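Side-chain contacts in Xaa-Pro Dipeptidase (Alteromonas macleodii, PDB 2QS8), which probably acts as a metal-dependent dipeptidase or carboxypeptidase of the amidohydrolase superfamily, binding methionine beside a magnesium ion in a TIM barrel: residues D18-Q23 / A358-A363; E89-L94 / G117-S122; G170-P175 / Y179-Q184; R244-G249 / N270-V275; I384-N389 / S395-V400. All coordinates share one frame; numbering follows the deposited sequence.

The five contacts are spread round the TIM barrel and its attached strands, and none contains a metal ligand: His69, His71 and Asp328 hold the magnesium ion. In contact 2 the side chain of Val119 is about 13 Å from the bound magnesium ion. Contact 4 is linked to the methionine pocket through Tyr274, whose OH is bonded to the carbonyl of pocket residue His255. Contacts 1 and 4 touch, Glu361 OE1 lying 2.9 Å from Tyr273 OH in a probable hydrogen bond. Contacts 1 and 5 are neighbours, with centres 16 Å apart. Contact 3 lies among the subunits of the tetramer, its centre 43 Å from that of contact 5 across the molecule.

Contact 1: residues D18-Q23 / A358-A363; sequences DGKSDQ and ATMETA
Met360, modelled as selenomethionine, sets CG beside its backbone N and anti to the carbonyl carbon (chi1 -74°), then bends at both following torsions, so that the chain curls against Gly19 and Lys20. CG comes 3.2 Å from Gly19 O, a snug fit of a methylene on a carbonyl oxygen. The terminal methyl meets the lysine: Met360 CE lies 3.7 Å from Lys20 CE, the two chains crossing at a slant. Lys20 arrives there through a kink at its second torsion (-97°, well off a staggered position), and NZ goes on to a salt bridge with Glu376. The contact thus uses the greasy part of the lysine while its charge is paired beyond.

Gly19 matters by having no side chain. At its backbone angles a CB would press on the carbonyl O of Asp18; it would also point at the helix and come 3.8 Å from Met360 CG. Thr359 adds OG1, 4.2 Å from Gly19 CA; that hydroxyl is hydrogen-bonded to Ile355 O.

The loop is shaped by Asp18. Its OD1 accepts Lys20 N at 2.8 Å from above the carboxylate plane, an Asx turn, and Ser21 N at 2.9 Å on the syn lone pair, so two bonds grip one oxygen.

Residues 18-23 join strand 9-16 to strand 25-26, in the mixed sheet that also takes in strand 60-67. Thr359 stands at the N-cap of helix 360-365 and rests on Pro63 and Leu65 of strand 60-67, while Met360 also packs on Ser374 and Lys379.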
# COMPACT_ATOMS: atom_id res chain seq x y z
N ASP A 18 -25.73 39.42 -23.69
CA ASP A 18 -25.62 38.08 -24.25
C ASP A 18 -24.49 37.17 -23.75
O ASP A 18 -24.50 35.98 -24.04
CB ASP A 18 -25.59 38.14 -25.79
CG ASP A 18 -24.29 38.70 -26.35
OD1 ASP A 18 -23.34 38.97 -25.59
OD2 ASP A 18 -24.21 38.86 -27.59
N GLY A 19 -23.53 37.73 -23.02
CA GLY A 19 -22.45 36.91 -22.51
C GLY A 19 -21.14 37.04 -23.27
O GLY A 19 -20.08 36.76 -22.71
N LYS A 20 -21.21 37.45 -24.53
CA LYS A 20 -20.02 37.62 -25.36
C LYS A 20 -19.71 39.10 -25.57
O LYS A 20 -18.61 39.56 -25.25
CB LYS A 20 -20.23 36.95 -26.73
CG LYS A 20 -20.19 35.43 -26.71
CD LYS A 20 -18.81 34.92 -27.12
CE LYS A 20 -18.76 33.40 -27.12
NZ LYS A 20 -19.83 32.80 -27.97
N SER A 21 -20.67 39.83 -26.12
CA SER A 21 -20.52 41.25 -26.39
C SER A 21 -20.39 42.08 -25.11
O SER A 21 -21.18 41.91 -24.18
CB SER A 21 -21.70 41.77 -27.20
OG SER A 21 -21.66 43.19 -27.29
N ASP A 22 -19.41 42.98 -25.09
CA ASP A 22 -19.20 43.84 -23.93
C ASP A 22 -20.23 44.96 -23.92
O ASP A 22 -20.18 45.84 -23.07
CB ASP A 22 -17.80 44.45 -23.96
CG ASP A 22 -16.71 43.40 -23.95
OD1 ASP A 22 -16.76 42.49 -23.09
OD2 ASP A 22 -15.79 43.50 -24.79
N GLN A 23 -21.17 44.91 -24.86
CA GLN A 23 -22.20 45.94 -24.97
C GLN A 23 -23.58 45.47 -24.57
O GLN A 23 -23.97 44.35 -24.87
CB GLN A 23 -22.27 46.47 -26.41
CG GLN A 23 -20.93 46.84 -27.01
CD GLN A 23 -20.20 47.88 -26.18
OE1 GLN A 23 -20.75 48.93 -25.87
NE2 GLN A 23 -18.96 47.57 -25.81
N ALA A 358 -19.66 34.73 -14.84
CA ALA A 358 -20.67 33.80 -14.34
C ALA A 358 -21.48 33.21 -15.49
O ALA A 358 -22.47 32.52 -15.27
CB ALA A 358 -21.59 34.50 -13.37
N THR A 359 -21.05 33.49 -16.71
CA THR A 359 -21.72 32.98 -17.90
C THR A 359 -20.76 32.21 -18.82
O THR A 359 -20.76 30.98 -18.83
CB THR A 359 -22.39 34.15 -18.70
OG1 THR A 359 -21.48 35.24 -18.83
CG2 THR A 359 -23.62 34.63 -17.98
N MSE A 360 -19.94 32.92 -19.58
CA MSE A 360 -18.97 32.29 -20.48
C MSE A 360 -17.73 31.73 -19.78
O MSE A 360 -17.21 30.69 -20.17
CB MSE A 360 -18.53 33.29 -21.57
CG MSE A 360 -19.59 33.55 -22.64
SE MSE A 360 -20.00 31.82 -23.44
CE MSE A 360 -18.24 31.30 -24.17
N GLU A 361 -17.24 32.42 -18.77
CA GLU A 361 -16.06 31.92 -18.07
C GLU A 361 -16.36 30.63 -17.31
O GLU A 361 -15.55 29.70 -17.31
CB GLU A 361 -15.51 32.99 -17.12
CG GLU A 361 -14.93 34.18 -17.87
CD GLU A 361 -13.98 33.75 -19.00
OE1 GLU A 361 -12.83 33.38 -18.71
OE2 GLU A 361 -14.40 33.77 -20.18
N THR A 362 -17.53 30.59 -16.69
CA THR A 362 -17.94 29.41 -15.95
C THR A 362 -18.20 28.28 -16.93
O THR A 362 -17.87 27.13 -16.65
CB THR A 362 -19.23 29.66 -15.14
OG1 THR A 362 -20.20 30.31 -15.97
CG2 THR A 362 -18.93 30.52 -13.92
N ALA A 363 -18.79 28.61 -18.08
CA ALA A 363 -19.09 27.60 -19.10
C ALA A 363 -17.82 26.93 -19.62
O ALA A 363 -17.83 25.74 -19.93
CB ALA A 363 -19.87 28.22 -20.25

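Contact 2: residues E89-L94 / G117-S122; sequences EMQAIL and GLVAIS
Two helices of the TIM barrel meet where Val119 touches Gln91 and Ala92. Helix 88-104 lies in the beta-alpha-beta crossover between the parallel strands 60-67 and 107-112, and helix 119-128 lies in the next one, between 107-112 and 136-139. The contact brings the first turn of the later helix against the early part of the former one.

Val119 is the knob. It holds CG1 opposite its backbone N (chi1 -176°), which splays the two methyls over the neighbouring helix. CG1 faces the main chain, 4.1 Å from Ala92 CA and equally close to Gln91 O. CG2 lies 4.1 Å from Gln91 CB and off the end of that long, extended side chain, which passes the valine at about a right angle. The backbones are correspondingly close, with Ala92 CA 5.5 Å from Val119 CA. If an alanine stood at Val119, both methyls would go, and a gap would probably open beside the Ala92 backbone and Gln91 would lose one of the surfaces it lies against.

The start of helix 119-128 is fixed by Asp115, whose carboxylate accepts the backbone N-H groups of Gly117, Val119 and Ala120. Leu118, at the N-cap, turns to Val159 of a second subunit, so this helix start also takes part in the assembly. The carbonyl of Leu118 is gripped twice by one residue: Leu118 O receives Ser122 N at 3.0 Å and the hydroxyl Ser122 OG at 2.7 Å, the latter tilted 18° from the carbonyl plane.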
# COMPACT_ATOMS: atom_id res chain seq x y z
N GLU A 89 -29.98 11.46 4.91
CA GLU A 89 -31.30 11.74 4.38
C GLU A 89 -31.67 13.22 4.60
O GLU A 89 -32.29 13.83 3.74
CB GLU A 89 -32.34 10.85 5.05
CG GLU A 89 -32.27 9.37 4.67
CD GLU A 89 -31.13 8.60 5.35
OE1 GLU A 89 -30.30 9.21 6.05
OE2 GLU A 89 -31.08 7.37 5.18
N MSE A 90 -31.29 13.79 5.75
CA MSE A 90 -31.59 15.20 6.02
C MSE A 90 -30.81 16.12 5.07
O MSE A 90 -31.34 17.11 4.59
CB MSE A 90 -31.27 15.56 7.48
CG MSE A 90 -31.52 17.02 7.85
SE MSE A 90 -33.46 17.38 7.74
CE MSE A 90 -34.13 16.58 9.43
N GLN A 91 -29.55 15.78 4.80
CA GLN A 91 -28.72 16.57 3.89
C GLN A 91 -29.38 16.63 2.51
O GLN A 91 -29.49 17.69 1.91
CB GLN A 91 -27.33 15.95 3.76
CG GLN A 91 -26.54 15.93 5.06
CD GLN A 91 -25.33 15.00 5.02
OE1 GLN A 91 -24.86 14.55 6.06
NE2 GLN A 91 -24.82 14.72 3.83
N ALA A 92 -29.84 15.47 2.04
CA ALA A 92 -30.49 15.38 0.74
C ALA A 92 -31.79 16.18 0.70
O ALA A 92 -32.04 16.91 -0.26
CB ALA A 92 -30.76 13.92 0.39
N ILE A 93 -32.60 16.04 1.74
CA ILE A 93 -33.87 16.76 1.85
C ILE A 93 -33.62 18.26 1.80
O ILE A 93 -34.28 18.97 1.05
CB ILE A 93 -34.60 16.37 3.16
CG1 ILE A 93 -35.13 14.95 3.01
CG2 ILE A 93 -35.75 17.33 3.45
CD1 ILE A 93 -35.60 14.33 4.29
N LEU A 94 -32.67 18.74 2.59
CA LEU A 94 -32.35 20.16 2.60
C LEU A 94 -31.75 20.62 1.25
O LEU A 94 -31.94 21.75 0.83
CB LEU A 94 -31.36 20.45 3.73
CG LEU A 94 -31.81 20.19 5.17
CD1 LEU A 94 -30.65 20.47 6.12
CD2 LEU A 94 -33.02 21.08 5.52
N GLY A 117 -20.96 12.84 0.03
CA GLY A 117 -20.65 11.83 -0.98
C GLY A 117 -21.62 11.64 -2.14
O GLY A 117 -21.21 11.65 -3.30
N LEU A 118 -22.90 11.46 -1.84
CA LEU A 118 -23.89 11.20 -2.87
C LEU A 118 -25.04 12.21 -2.92
O LEU A 118 -26.02 12.00 -3.63
CB LEU A 118 -24.45 9.79 -2.67
CG LEU A 118 -23.76 8.60 -3.35
CD1 LEU A 118 -23.90 8.75 -4.85
CD2 LEU A 118 -22.29 8.52 -2.98
N VAL A 119 -24.92 13.31 -2.19
CA VAL A 119 -25.99 14.30 -2.18
C VAL A 119 -26.17 14.99 -3.55
O VAL A 119 -27.19 14.79 -4.20
CB VAL A 119 -25.75 15.36 -1.07
CG1 VAL A 119 -26.93 16.33 -1.00
CG2 VAL A 119 -25.57 14.65 0.27
N ALA A 120 -25.20 15.77 -3.98
CA ALA A 120 -25.31 16.44 -5.28
C ALA A 120 -25.48 15.43 -6.43
O ALA A 120 -26.23 15.68 -7.38
CB ALA A 120 -24.08 17.32 -5.53
N ILE A 121 -24.79 14.29 -6.37
CA ILE A 121 -24.91 13.31 -7.43
C ILE A 121 -26.37 12.82 -7.54
O ILE A 121 -26.93 12.76 -8.63
CB ILE A 121 -23.99 12.11 -7.17
CG1 ILE A 121 -22.53 12.54 -7.40
CG2 ILE A 121 -24.40 10.93 -8.03
CD1 ILE A 121 -21.52 11.58 -6.83
N SER A 122 -26.98 12.49 -6.40
CA SER A 122 -28.36 12.04 -6.41
C SER A 122 -29.33 13.15 -6.83
O SER A 122 -30.28 12.93 -7.57
CB SER A 122 -28.76 11.51 -5.03
OG SER A 122 -27.97 10.40 -4.66

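Contact 3: residues G170-P175 / Y179-Q184; sequences GVVNGP and YAAVRQ
Pro175, Ala181 and Tyr179 have the most surface buried here, and the first and last of them touch through one carbonyl. Pro175 O accepts the backbone Tyr179 N at 3.2 Å, with an N-H...O angle of 155°, the first-turn bond of helix 175-188. The same oxygen also sits at the edge of the tyrosine ring, in its plane, 3.4 Å from Tyr179 CD1. A first torsion of -94°, off the staggered position, brings that edge to the oxygen. The phenol OH runs on to a hydrogen bond with Ser223. As the first helical residue, Pro175 has no N-H to offer, which costs nothing at a position where no helical carbonyl would receive one. Its ring packs on Glu216 and Ala220 of helix 215-227.

Ala181, six residues after Pro175, faces the strand pair 145-146 and 171-172. Its CB is pressed to 3.4 Å from Val172 CG1, tight for two methyls. Val172 turns CG1 to the helix by holding it anti to the carbonyl carbon (chi1 -57°). Ala181 also packs on Ile144.

The ring's other ortho carbon meets Arg183: Tyr179 CD2 lies 3.5 Å above the guanidinium plane of Arg183, over its centre. Arg183 in turn makes a salt bridge to Glu217 and a hydrogen bond to Asn173, both of a second subunit.

Chemically, then, a backbone bond and methyl packing hold the helix against the strand, while the Tyr179 hydroxyl and the Arg183 guanidinium find their partners in Ser223 and in a second subunit.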
# COMPACT_ATOMS: atom_id res chain seq x y z
N GLY A 170 -12.49 8.92 0.55
CA GLY A 170 -11.99 10.26 0.32
C GLY A 170 -10.79 10.73 1.14
O GLY A 170 -10.43 11.91 1.07
N VAL A 171 -10.18 9.84 1.93
CA VAL A 171 -9.00 10.17 2.72
C VAL A 171 -7.86 9.28 2.23
O VAL A 171 -7.92 8.05 2.32
CB VAL A 171 -9.24 9.96 4.23
CG1 VAL A 171 -8.05 10.53 5.03
CG2 VAL A 171 -10.54 10.65 4.63
N VAL A 172 -6.82 9.91 1.70
CA VAL A 172 -5.70 9.20 1.09
C VAL A 172 -4.30 9.59 1.55
O VAL A 172 -4.09 10.63 2.16
CB VAL A 172 -5.73 9.43 -0.43
CG1 VAL A 172 -7.06 8.98 -1.01
CG2 VAL A 172 -5.50 10.92 -0.72
N ASN A 173 -3.35 8.74 1.19
CA ASN A 173 -1.93 8.93 1.48
C ASN A 173 -1.19 8.20 0.35
O ASN A 173 -1.36 7.00 0.17
CB ASN A 173 -1.55 8.35 2.84
CG ASN A 173 -2.12 9.14 4.00
OD1 ASN A 173 -1.75 10.30 4.22
ND2 ASN A 173 -3.03 8.52 4.75
N GLY A 174 -0.37 8.94 -0.40
CA GLY A 174 0.37 8.34 -1.50
C GLY A 174 -0.40 8.38 -2.80
O GLY A 174 -1.62 8.56 -2.80
N PRO A 175 0.28 8.18 -3.94
CA PRO A 175 -0.34 8.20 -5.27
C PRO A 175 -1.31 7.07 -5.60
O PRO A 175 -2.26 7.26 -6.36
CB PRO A 175 0.86 8.23 -6.21
CG PRO A 175 1.88 7.42 -5.47
CD PRO A 175 1.73 7.90 -4.04
N TYR A 179 -5.43 7.35 -6.61
CA TYR A 179 -6.15 6.77 -7.74
C TYR A 179 -7.41 6.03 -7.27
O TYR A 179 -8.46 6.12 -7.91
CB TYR A 179 -5.26 5.81 -8.54
CG TYR A 179 -4.56 6.45 -9.73
CD1 TYR A 179 -3.39 7.20 -9.56
CD2 TYR A 179 -5.07 6.31 -11.02
CE1 TYR A 179 -2.74 7.78 -10.65
CE2 TYR A 179 -4.43 6.89 -12.13
CZ TYR A 179 -3.27 7.62 -11.93
OH TYR A 179 -2.65 8.18 -13.01
N ALA A 180 -7.30 5.31 -6.17
CA ALA A 180 -8.44 4.58 -5.63
C ALA A 180 -9.54 5.59 -5.33
O ALA A 180 -10.70 5.37 -5.67
CB ALA A 180 -8.05 3.83 -4.37
N ALA A 181 -9.16 6.70 -4.70
CA ALA A 181 -10.12 7.74 -4.33
C ALA A 181 -10.75 8.45 -5.54
O ALA A 181 -11.94 8.76 -5.53
CB ALA A 181 -9.45 8.77 -3.41
N VAL A 182 -9.95 8.73 -6.56
CA VAL A 182 -10.47 9.39 -7.75
C VAL A 182 -11.42 8.43 -8.47
O VAL A 182 -12.51 8.80 -8.85
CB VAL A 182 -9.33 9.81 -8.71
CG1 VAL A 182 -9.90 10.25 -10.05
CG2 VAL A 182 -8.53 10.94 -8.09
N ARG A 183 -10.99 7.18 -8.63
CA ARG A 183 -11.82 6.19 -9.28
C ARG A 183 -13.13 5.94 -8.51
O ARG A 183 -14.17 5.68 -9.12
CB ARG A 183 -11.04 4.89 -9.47
CG ARG A 183 -10.02 4.98 -10.62
CD ARG A 183 -9.06 3.80 -10.66
NE ARG A 183 -8.17 3.84 -11.81
CZ ARG A 183 -6.94 3.34 -11.82
NH1 ARG A 183 -6.43 2.77 -10.74
NH2 ARG A 183 -6.19 3.43 -12.91
N GLN A 184 -13.08 6.05 -7.17
CA GLN A 184 -14.29 5.86 -6.37
C GLN A 184 -15.31 6.95 -6.68
O GLN A 184 -16.51 6.70 -6.70
CB GLN A 184 -13.97 5.90 -4.87
CG GLN A 184 -15.16 5.60 -3.98
CD GLN A 184 -15.72 4.21 -4.23
OE1 GLN A 184 -14.97 3.25 -4.43
NE2 GLN A 184 -17.05 4.09 -4.22

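Contact 4: residues R244-G249 / N270-V275; sequences RAIKAG and NGTYYV
At the C-terminal end of helix 239-248, on the outer wall of the barrel, Ile246 touches Asn270 and Thr272 in the turn that leads into strand 273-275. One methyl does the work: Ile246 CG2 stands opposite its own backbone N and meets Asn270 ND2 at 3.8 Å and Thr272 OG1 at the same 3.8 Å. Both polar side chains run across the isoleucine at about a right angle.

Asn270 ND2 approaches Ile246 O to 3.7 Å, too far for a bond; one of its hydrogens goes to Leu266 O within helix 261-270. Both helices finish here in Schellman motifs, with Gly249 and Gly271 at positive phi as the residues that break away. In the first, Gly249 N reaches back to Ile246 O at 3.1 Å; in the second, Thr272 N reaches back to Met267 O. The strands that follow these two helices, 252-253 and 273-275, are parallel neighbours in the barrel sheet.

Between the two ends sits a water. It donates to Ile246 O at 2.9 Å, giving that carbonyl a second partner, and is 2.7 Å from Thr272 OG1. Ile246 also packs on Leu266 and Met267 of helix 261-270.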
# COMPACT_ATOMS: atom_id res chain seq x y z
N ARG A 244 1.64 23.61 -5.98
CA ARG A 244 1.85 22.21 -6.32
C ARG A 244 0.71 21.78 -7.24
O ARG A 244 0.90 21.01 -8.18
CB ARG A 244 1.86 21.34 -5.06
CG ARG A 244 3.00 21.63 -4.10
CD ARG A 244 3.06 20.65 -2.93
NE ARG A 244 4.16 20.97 -2.02
CZ ARG A 244 4.42 20.33 -0.88
NH1 ARG A 244 3.65 19.32 -0.47
NH2 ARG A 244 5.46 20.69 -0.14
N ALA A 245 -0.48 22.31 -6.97
CA ALA A 245 -1.67 21.99 -7.75
C ALA A 245 -1.69 22.70 -9.11
O ALA A 245 -2.07 22.10 -10.11
CB ALA A 245 -2.93 22.34 -6.95
N ILE A 246 -1.28 23.97 -9.13
CA ILE A 246 -1.25 24.73 -10.37
C ILE A 246 -0.27 24.07 -11.32
O ILE A 246 -0.57 23.85 -12.49
CB ILE A 246 -0.83 26.18 -10.11
CG1 ILE A 246 -1.84 26.85 -9.18
CG2 ILE A 246 -0.74 26.95 -11.43
CD1 ILE A 246 -1.39 28.17 -8.62
N LYS A 247 0.91 23.74 -10.81
CA LYS A 247 1.92 23.09 -11.63
C LYS A 247 1.49 21.70 -12.08
O LYS A 247 1.92 21.21 -13.11
CB LYS A 247 3.25 23.00 -10.88
CG LYS A 247 4.00 24.32 -10.78
CD LYS A 247 5.40 24.18 -10.19
CE LYS A 247 5.38 23.94 -8.70
NZ LYS A 247 6.77 23.93 -8.16
N ALA A 248 0.63 21.05 -11.29
CA ALA A 248 0.17 19.71 -11.63
C ALA A 248 -0.82 19.75 -12.79
O ALA A 248 -1.01 18.75 -13.49
CB ALA A 248 -0.46 19.02 -10.42
N GLY A 249 -1.46 20.90 -12.98
CA GLY A 249 -2.41 21.05 -14.07
C GLY A 249 -3.88 21.02 -13.73
O GLY A 249 -4.70 20.69 -14.59
N ASN A 270 -0.53 28.33 -17.16
CA ASN A 270 -1.23 27.05 -17.29
C ASN A 270 -2.71 27.23 -17.62
O ASN A 270 -3.42 26.26 -17.86
CB ASN A 270 -1.09 26.25 -15.99
CG ASN A 270 0.34 25.78 -15.73
OD1 ASN A 270 0.86 24.92 -16.44
ND2 ASN A 270 0.97 26.36 -14.72
N GLY A 271 -3.17 28.48 -17.63
CA GLY A 271 -4.57 28.76 -17.93
C GLY A 271 -5.51 28.20 -16.86
O GLY A 271 -6.55 27.64 -17.18
N THR A 272 -5.13 28.36 -15.60
CA THR A 272 -5.94 27.87 -14.49
C THR A 272 -6.98 28.91 -14.08
O THR A 272 -6.68 30.09 -14.06
CB THR A 272 -5.07 27.58 -13.25
OG1 THR A 272 -3.84 26.96 -13.66
CG2 THR A 272 -5.81 26.65 -12.30
N TYR A 273 -8.19 28.47 -13.76
CA TYR A 273 -9.25 29.39 -13.35
C TYR A 273 -9.24 29.69 -11.85
O TYR A 273 -8.99 28.80 -11.04
CB TYR A 273 -10.63 28.86 -13.74
CG TYR A 273 -11.09 29.29 -15.12
CD1 TYR A 273 -10.84 28.49 -16.24
CD2 TYR A 273 -11.76 30.50 -15.30
CE1 TYR A 273 -11.26 28.89 -17.52
CE2 TYR A 273 -12.18 30.91 -16.57
CZ TYR A 273 -11.94 30.10 -17.68
OH TYR A 273 -12.40 30.51 -18.91
N TYR A 274 -9.50 30.95 -11.49
CA TYR A 274 -9.55 31.37 -10.10
C TYR A 274 -11.01 31.61 -9.68
O TYR A 274 -11.70 32.44 -10.27
CB TYR A 274 -8.75 32.66 -9.89
CG TYR A 274 -8.81 33.22 -8.47
CD1 TYR A 274 -8.74 34.59 -8.24
CD2 TYR A 274 -8.91 32.38 -7.37
CE1 TYR A 274 -8.78 35.11 -6.94
CE2 TYR A 274 -8.95 32.88 -6.07
CZ TYR A 274 -8.88 34.25 -5.87
OH TYR A 274 -8.91 34.74 -4.59
N VAL A 275 -11.47 30.87 -8.68
CA VAL A 275 -12.83 30.99 -8.15
C VAL A 275 -12.64 31.57 -6.74
O VAL A 275 -12.41 30.84 -5.78
CB VAL A 275 -13.51 29.61 -8.05
CG1 VAL A 275 -14.95 29.77 -7.67
CG2 VAL A 275 -13.38 28.89 -9.36
O HOH W 1 -3.20 24.34 -13.70

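Contact 5: residues I384-N389 / S395-V400; sequences IAVKGN and SVLENV
Val386 pushes CG2 into a hollow made by backbone oxygens of residues 395-400. That methyl lies 3.4 Å from Val396 O and 3.6 Å from Asn399 O, and Val396 CG2 closes the pocket from one side at 4.1 Å from Val386 CG2. Its partner methyl, Val386 CG1, takes the crowded position between backbone N and carbonyl carbon (chi1 59°) and faces Leu397, which starts off away from the strand but curls back until CD2 is 4.4 Å from CG1.

Val396 is the answering bump. It drops CG2 onto the bend at Lys387 and Gly388, only 3.1 Å from Lys387 O, tight for a methyl on a carbonyl. Gly388 forms the dip beneath: a CB here would run straight into Val396 CG2 and, at these backbone angles, into the carbonyl O of Lys387 as well. The other methyl, Val396 CG1, covers the carbonyl carbon of Asn389.

Strands 383-386 and 400-405 are antiparallel neighbours in the mixed sheet that continues into strand 60-67, and residues 395-398 belong to a 3-10 segment in the connection between them. It lies as a lid on the end of the first strand. Its inner bonds, such as Asn399 N to Val396 O, fold the hollow that receives Val386.

Where strand 400-405 begins, Val400 lays CG1, anti to the backbone N (chi1 172°), 3.5 Å from Ala385 O and 4.0 Å from Ile384 CB, while Ile384 and Val386 both lean on Leu62 of strand 60-67. On the rim, a water accepts from Lys387 N at 2.7 Å and donates to Asn399 O.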
# COMPACT_ATOMS: atom_id res chain seq x y z
N ILE A 384 -32.40 34.27 -18.12
CA ILE A 384 -32.99 34.91 -16.96
C ILE A 384 -33.28 36.36 -17.32
O ILE A 384 -32.78 36.87 -18.33
CB ILE A 384 -32.04 34.88 -15.74
CG1 ILE A 384 -30.79 35.72 -16.04
CG2 ILE A 384 -31.65 33.45 -15.41
CD1 ILE A 384 -29.94 36.01 -14.81
N ALA A 385 -34.09 37.02 -16.51
CA ALA A 385 -34.44 38.41 -16.74
C ALA A 385 -34.57 39.11 -15.40
O ALA A 385 -34.83 38.47 -14.39
CB ALA A 385 -35.73 38.50 -17.51
N VAL A 386 -34.38 40.43 -15.39
CA VAL A 386 -34.47 41.20 -14.16
C VAL A 386 -34.86 42.62 -14.52
O VAL A 386 -34.54 43.09 -15.61
CB VAL A 386 -33.11 41.23 -13.43
CG1 VAL A 386 -32.04 41.84 -14.32
CG2 VAL A 386 -33.23 42.00 -12.14
N LYS A 387 -35.56 43.30 -13.62
CA LYS A 387 -35.96 44.69 -13.84
C LYS A 387 -34.80 45.57 -13.41
O LYS A 387 -34.38 45.55 -12.26
CB LYS A 387 -37.20 45.03 -13.02
CG LYS A 387 -38.47 44.35 -13.49
CD LYS A 387 -39.64 44.72 -12.59
CE LYS A 387 -40.91 43.96 -12.96
NZ LYS A 387 -42.04 44.26 -12.02
N GLY A 388 -34.27 46.34 -14.35
CA GLY A 388 -33.16 47.22 -14.02
C GLY A 388 -31.95 46.92 -14.87
O GLY A 388 -31.94 45.97 -15.64
N ASN A 389 -30.92 47.75 -14.74
CA ASN A 389 -29.69 47.59 -15.50
C ASN A 389 -28.57 47.08 -14.61
O ASN A 389 -28.03 47.82 -13.79
CB ASN A 389 -29.28 48.93 -16.12
CG ASN A 389 -28.22 48.77 -17.20
OD1 ASN A 389 -27.30 47.95 -17.07
ND2 ASN A 389 -28.34 49.56 -18.26
N SER A 395 -26.19 44.90 -8.07
CA SER A 395 -26.91 44.37 -6.92
C SER A 395 -28.39 44.16 -7.28
O SER A 395 -29.14 43.55 -6.53
CB SER A 395 -26.81 45.30 -5.71
OG SER A 395 -27.57 46.48 -5.88
N VAL A 396 -28.79 44.68 -8.44
CA VAL A 396 -30.17 44.53 -8.87
C VAL A 396 -30.41 43.05 -9.18
O VAL A 396 -31.56 42.60 -9.24
CB VAL A 396 -30.46 45.39 -10.14
CG1 VAL A 396 -29.76 44.81 -11.36
CG2 VAL A 396 -31.95 45.48 -10.38
N LEU A 397 -29.33 42.30 -9.35
CA LEU A 397 -29.44 40.88 -9.65
C LEU A 397 -30.05 40.07 -8.51
O LEU A 397 -30.27 38.87 -8.64
CB LEU A 397 -28.07 40.31 -10.05
CG LEU A 397 -27.63 40.63 -11.48
CD1 LEU A 397 -26.21 40.16 -11.71
CD2 LEU A 397 -28.57 39.97 -12.48
N GLU A 398 -30.31 40.73 -7.39
CA GLU A 398 -30.92 40.07 -6.25
C GLU A 398 -32.39 39.82 -6.58
O GLU A 398 -33.03 38.94 -5.99
CB GLU A 398 -30.83 40.94 -4.99
CG GLU A 398 -31.88 40.59 -3.92
CD GLU A 398 -31.78 41.43 -2.67
OE1 GLU A 398 -31.39 42.62 -2.77
OE2 GLU A 398 -32.09 40.91 -1.58
N ASN A 399 -32.91 40.57 -7.54
CA ASN A 399 -34.31 40.45 -7.91
C ASN A 399 -34.62 39.81 -9.26
O ASN A 399 -35.53 40.25 -9.96
CB ASN A 399 -34.96 41.84 -7.84
CG ASN A 399 -34.64 42.57 -6.54
OD1 ASN A 399 -34.23 43.73 -6.56
ND2 ASN A 399 -34.84 41.89 -5.41
N VAL A 400 -33.87 38.78 -9.62
CA VAL A 400 -34.13 38.06 -10.86
C VAL A 400 -35.55 37.53 -10.74
O VAL A 400 -35.87 36.86 -9.77
CB VAL A 400 -33.17 36.87 -11.02
CG1 VAL A 400 -33.60 36.03 -12.21
CG2 VAL A 400 -31.74 37.38 -11.18
O HOH W 2 -36.61 42.43 -11.27